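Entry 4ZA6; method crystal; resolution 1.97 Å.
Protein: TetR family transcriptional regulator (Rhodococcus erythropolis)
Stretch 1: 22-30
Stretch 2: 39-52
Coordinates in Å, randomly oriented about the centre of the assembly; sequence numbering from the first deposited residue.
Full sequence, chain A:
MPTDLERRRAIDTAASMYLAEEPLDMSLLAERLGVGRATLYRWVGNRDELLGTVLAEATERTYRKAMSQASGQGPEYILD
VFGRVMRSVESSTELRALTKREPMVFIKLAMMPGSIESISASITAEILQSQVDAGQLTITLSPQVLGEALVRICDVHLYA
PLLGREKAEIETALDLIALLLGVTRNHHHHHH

Stretch 1 (22-30) EPLDMSLLA
Stretch 2 39-52: TLYRWVGNRDELLG

This is a small, mainly apolar contact in which a loop and the first turn of a helix pack across a helix-turn-helix corner, with one arginine packed between the loop and the second helix and no clear hydrogen bond joining the two stretches. Together they bury 492 Å².

In stretch 1, residues 22-25 are extended or turn-like, with phi/psi of -64/154 at Pro23, -79/80 at Leu24 and -82/109 at Asp25; helix 26-30 then begins and runs on. Asp25, chi1 t, points away from the contact and caps that helix: its OD1 accepts from Leu28 N at 3.1 Å, and more weakly from Ser27 N, also at 3.1 Å. The start of the helix is thus fixed by a residue that spends none of its side chain on the partner.

Stretch 2 is helix 39-44, a two-residue turn, and helix 47-52. Gly45 makes the turn at phi/psi 85/-164, where a CB would be jammed against the preceding carbonyl O and would clash with Glu49 OE1, so glycine suits the place. Asn46, chi1 p, is the N-cap of the next helix and forms a reciprocal pair of hydrogen bonds with Glu49: Glu49 N donates to Asn46 OD1 at 3.0 Å, the capping bond, and Asn46 N donates to Glu49 OE1 at 3.1 Å.

Helix 26-30 crosses helix 39-44 almost perpendicularly, at 96° with axes 10.7 Å apart, and makes 68° with helix 47-52 at 12.4 Å. The register is set by two pairs: Met26 CA lies 6.5 Å from Arg47 CA, and Ala30 CA lies 6.1 Å from Leu40 CA.

Met26 is the knob. With chi1 m, chi2 m and chi3 near -102°, its unbranched, flexible chain enters a hole formed by Leu40, Val44, Arg47 and Leu50. Met26 CE lies 3.8 Å from Leu50 CD2, 4.0 Å from Leu40 CD2 and 4.1 Å from Val44 CG2, and comes within 3.6 Å of Gly45 O, so the methyl reaches right up to the backbone of the turn.

Leu29, Leu40 and Leu50 all point toward the opposite stretch and share the t,p rotamer. The tightest apolar approach is Leu29 CD2 to Leu50 CD2 at 3.3 Å. Leu40 CD2 packs 3.9 Å from Leu29 CG and 4.0 Å from Ala30 CB; it also lies 3.3 Å from Met26 O, closing against the helix backbone. Ala30 is small, which fits the close approach of its CA to that of Leu40.

Leu24, chi1 near -143° and chi2 p, buries the most area in stretch 1. Its CD2 reaches Leu50 CD2 at 3.9 Å and Leu51 CB at 4.1 Å, while its CB covers one face of the Arg47 guanidinium, 4.1 Å from Arg47 CZ.

Arg47 leaves its helix sideways, extended t,t,t with chi4 near -84°, so that its end comes nearer the loop. Leu24 O stands 2.8 Å from Arg47 NE, and Pro23 CB lies at the guanidinium edge, 3.9 Å from Arg47 NH2. Both terminal nitrogens are hydrogen-bonded elsewhere in the structure.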

# COMPACT_ATOMS: atom_id res chain seq x y z
N GLU A 22 0.10 -18.56 2.83
CA GLU A 22 0.23 -19.59 1.82
C GLU A 22 0.58 -18.90 0.52
O GLU A 22 -0.00 -17.85 0.24
CB GLU A 22 -1.11 -20.33 1.64
CG GLU A 22 -1.62 -21.04 2.88
CD GLU A 22 -3.01 -21.63 2.82
OE1 GLU A 22 -3.53 -21.85 1.70
OE2 GLU A 22 -3.57 -21.91 3.90
N PRO A 23 1.50 -19.44 -0.30
CA PRO A 23 1.78 -18.79 -1.60
C PRO A 23 0.54 -18.82 -2.50
O PRO A 23 -0.32 -19.68 -2.33
CB PRO A 23 2.93 -19.63 -2.17
CG PRO A 23 2.78 -20.98 -1.53
CD PRO A 23 2.29 -20.68 -0.14
N LEU A 24 0.43 -17.86 -3.43
CA LEU A 24 -0.73 -17.77 -4.32
C LEU A 24 -0.67 -18.76 -5.48
O LEU A 24 -0.35 -18.39 -6.62
CB LEU A 24 -0.92 -16.34 -4.83
CG LEU A 24 -2.35 -15.86 -4.99
CD1 LEU A 24 -2.93 -15.51 -3.63
CD2 LEU A 24 -2.40 -14.63 -5.88
N ASP A 25 -1.03 -20.01 -5.21
CA ASP A 25 -1.03 -21.10 -6.19
C ASP A 25 -2.31 -21.01 -7.00
O ASP A 25 -3.39 -21.27 -6.47
CB ASP A 25 -0.94 -22.45 -5.45
CG ASP A 25 -0.67 -23.65 -6.33
OD1 ASP A 25 -1.37 -23.81 -7.36
OD2 ASP A 25 0.21 -24.46 -5.98
N MET A 26 -2.19 -20.62 -8.28
CA MET A 26 -3.31 -20.42 -9.22
C MET A 26 -4.11 -21.68 -9.48
O MET A 26 -5.33 -21.59 -9.66
CB MET A 26 -2.87 -19.71 -10.51
CG MET A 26 -2.36 -18.30 -10.30
SD MET A 26 -3.48 -17.17 -9.40
CE MET A 26 -4.13 -16.23 -10.75
N SER A 27 -3.47 -22.86 -9.40
CA SER A 27 -4.15 -24.15 -9.56
C SER A 27 -5.00 -24.45 -8.32
O SER A 27 -6.15 -24.87 -8.46
CB SER A 27 -3.14 -25.26 -9.83
OG SER A 27 -2.83 -25.30 -11.21
N LEU A 28 -4.42 -24.23 -7.10
CA LEU A 28 -5.09 -24.41 -5.80
C LEU A 28 -6.30 -23.43 -5.79
O LEU A 28 -7.42 -23.85 -5.52
CB LEU A 28 -4.11 -24.03 -4.68
CG LEU A 28 -3.98 -24.93 -3.43
CD1 LEU A 28 -2.54 -24.95 -2.93
CD2 LEU A 28 -4.85 -24.41 -2.29
N LEU A 29 -6.07 -22.15 -6.17
CA LEU A 29 -7.12 -21.13 -6.24
C LEU A 29 -8.27 -21.55 -7.18
O LEU A 29 -9.44 -21.51 -6.77
CB LEU A 29 -6.54 -19.78 -6.66
CG LEU A 29 -7.50 -18.57 -6.78
CD1 LEU A 29 -8.42 -18.43 -5.59
CD2 LEU A 29 -6.71 -17.31 -6.86
N ALA A 30 -7.94 -21.96 -8.42
CA ALA A 30 -8.95 -22.41 -9.39
C ALA A 30 -9.76 -23.59 -8.84
O ALA A 30 -10.99 -23.63 -9.00
CB ALA A 30 -8.26 -22.81 -10.69
N THR A 39 -10.57 -20.05 -17.12
CA THR A 39 -11.64 -19.19 -16.58
C THR A 39 -11.05 -18.24 -15.52
O THR A 39 -11.31 -17.03 -15.54
CB THR A 39 -12.76 -20.09 -16.02
OG1 THR A 39 -13.37 -20.78 -17.11
CG2 THR A 39 -13.83 -19.31 -15.24
N LEU A 40 -10.23 -18.79 -14.60
CA LEU A 40 -9.57 -17.99 -13.56
C LEU A 40 -8.71 -16.85 -14.16
O LEU A 40 -8.86 -15.70 -13.74
CB LEU A 40 -8.75 -18.86 -12.58
CG LEU A 40 -8.01 -18.07 -11.47
CD1 LEU A 40 -8.99 -17.35 -10.55
CD2 LEU A 40 -7.09 -18.96 -10.68
N TYR A 41 -7.85 -17.16 -15.17
CA TYR A 41 -7.00 -16.16 -15.85
C TYR A 41 -7.85 -15.04 -16.46
O TYR A 41 -7.52 -13.87 -16.31
CB TYR A 41 -6.09 -16.80 -16.93
CG TYR A 41 -5.34 -15.76 -17.74
CD1 TYR A 41 -4.18 -15.16 -17.26
CD2 TYR A 41 -5.84 -15.32 -18.97
CE1 TYR A 41 -3.53 -14.16 -17.98
CE2 TYR A 41 -5.19 -14.32 -19.70
CZ TYR A 41 -4.04 -13.74 -19.20
OH TYR A 41 -3.38 -12.77 -19.91
N ARG A 42 -8.96 -15.42 -17.13
CA ARG A 42 -9.93 -14.51 -17.74
C ARG A 42 -10.53 -13.57 -16.70
O ARG A 42 -10.74 -12.39 -16.99
CB ARG A 42 -11.03 -15.31 -18.44
CG ARG A 42 -11.73 -14.56 -19.57
CD ARG A 42 -12.54 -15.49 -20.47
NE ARG A 42 -13.58 -16.22 -19.74
CZ ARG A 42 -13.62 -17.55 -19.64
NH1 ARG A 42 -12.71 -18.30 -20.22
NH2 ARG A 42 -14.60 -18.13 -18.95
N TRP A 43 -10.76 -14.08 -15.47
CA TRP A 43 -11.34 -13.30 -14.38
C TRP A 43 -10.40 -12.32 -13.72
O TRP A 43 -10.80 -11.19 -13.45
CB TRP A 43 -11.93 -14.22 -13.30
CG TRP A 43 -13.21 -14.94 -13.69
CD1 TRP A 43 -13.86 -14.89 -14.89
CD2 TRP A 43 -13.93 -15.88 -12.87
NE1 TRP A 43 -14.97 -15.71 -14.85
CE2 TRP A 43 -15.04 -16.31 -13.62
CE3 TRP A 43 -13.75 -16.36 -11.56
CZ2 TRP A 43 -15.97 -17.23 -13.11
CZ3 TRP A 43 -14.68 -17.26 -11.05
CH2 TRP A 43 -15.80 -17.66 -11.81
N VAL A 44 -9.18 -12.77 -13.35
CA VAL A 44 -8.25 -11.95 -12.58
C VAL A 44 -6.86 -11.69 -13.20
O VAL A 44 -6.07 -10.93 -12.64
CB VAL A 44 -8.12 -12.51 -11.14
CG1 VAL A 44 -9.44 -12.43 -10.38
CG2 VAL A 44 -7.56 -13.94 -11.15
N GLY A 45 -6.57 -12.32 -14.32
CA GLY A 45 -5.26 -12.18 -14.94
C GLY A 45 -4.29 -13.16 -14.32
O GLY A 45 -4.71 -14.12 -13.66
N ASN A 46 -2.99 -12.94 -14.53
CA ASN A 46 -1.99 -13.83 -13.97
C ASN A 46 -1.85 -13.65 -12.43
O ASN A 46 -2.51 -12.80 -11.83
CB ASN A 46 -0.64 -13.68 -14.71
CG ASN A 46 -0.00 -12.31 -14.65
OD1 ASN A 46 0.04 -11.63 -13.62
ND2 ASN A 46 0.58 -11.89 -15.76
N ARG A 47 -1.01 -14.50 -11.82
CA ARG A 47 -0.68 -14.55 -10.40
C ARG A 47 -0.19 -13.20 -9.85
O ARG A 47 -0.56 -12.83 -8.74
CB ARG A 47 0.38 -15.64 -10.21
CG ARG A 47 0.63 -16.09 -8.79
CD ARG A 47 1.90 -16.93 -8.76
NE ARG A 47 2.19 -17.46 -7.43
CZ ARG A 47 2.84 -16.78 -6.48
NH1 ARG A 47 3.23 -15.53 -6.69
NH2 ARG A 47 3.07 -17.35 -5.29
N ASP A 48 0.65 -12.48 -10.63
CA ASP A 48 1.18 -11.19 -10.19
C ASP A 48 0.10 -10.10 -10.16
O ASP A 48 0.03 -9.36 -9.18
CB ASP A 48 2.42 -10.78 -10.99
CG ASP A 48 3.64 -11.71 -10.83
OD1 ASP A 48 3.63 -12.58 -9.91
OD2 ASP A 48 4.60 -11.55 -11.60
N GLU A 49 -0.78 -10.07 -11.18
CA GLU A 49 -1.89 -9.10 -11.28
C GLU A 49 -2.86 -9.31 -10.13
O GLU A 49 -3.31 -8.33 -9.52
CB GLU A 49 -2.64 -9.25 -12.61
CG GLU A 49 -1.85 -8.81 -13.82
CD GLU A 49 -2.64 -8.97 -15.11
OE1 GLU A 49 -2.68 -10.10 -15.65
OE2 GLU A 49 -3.25 -7.97 -15.56
N LEU A 50 -3.17 -10.60 -9.81
CA LEU A 50 -4.07 -10.95 -8.71
C LEU A 50 -3.43 -10.62 -7.35
O LEU A 50 -4.11 -10.07 -6.50
CB LEU A 50 -4.48 -12.43 -8.79
CG LEU A 50 -5.41 -12.92 -7.68
CD1 LEU A 50 -6.70 -12.08 -7.58
CD2 LEU A 50 -5.70 -14.35 -7.85
N LEU A 51 -2.14 -10.92 -7.16
CA LEU A 51 -1.47 -10.60 -5.89
C LEU A 51 -1.43 -9.09 -5.66
O LEU A 51 -1.72 -8.64 -4.55
CB LEU A 51 -0.07 -11.24 -5.78
CG LEU A 51 0.69 -11.01 -4.46
CD1 LEU A 51 -0.08 -11.55 -3.24
CD2 LEU A 51 2.07 -11.59 -4.53
N GLY A 52 -1.19 -8.32 -6.72
CA GLY A 52 -1.22 -6.86 -6.68
C GLY A 52 -2.57 -6.33 -6.22
O GLY A 52 -2.62 -5.41 -5.42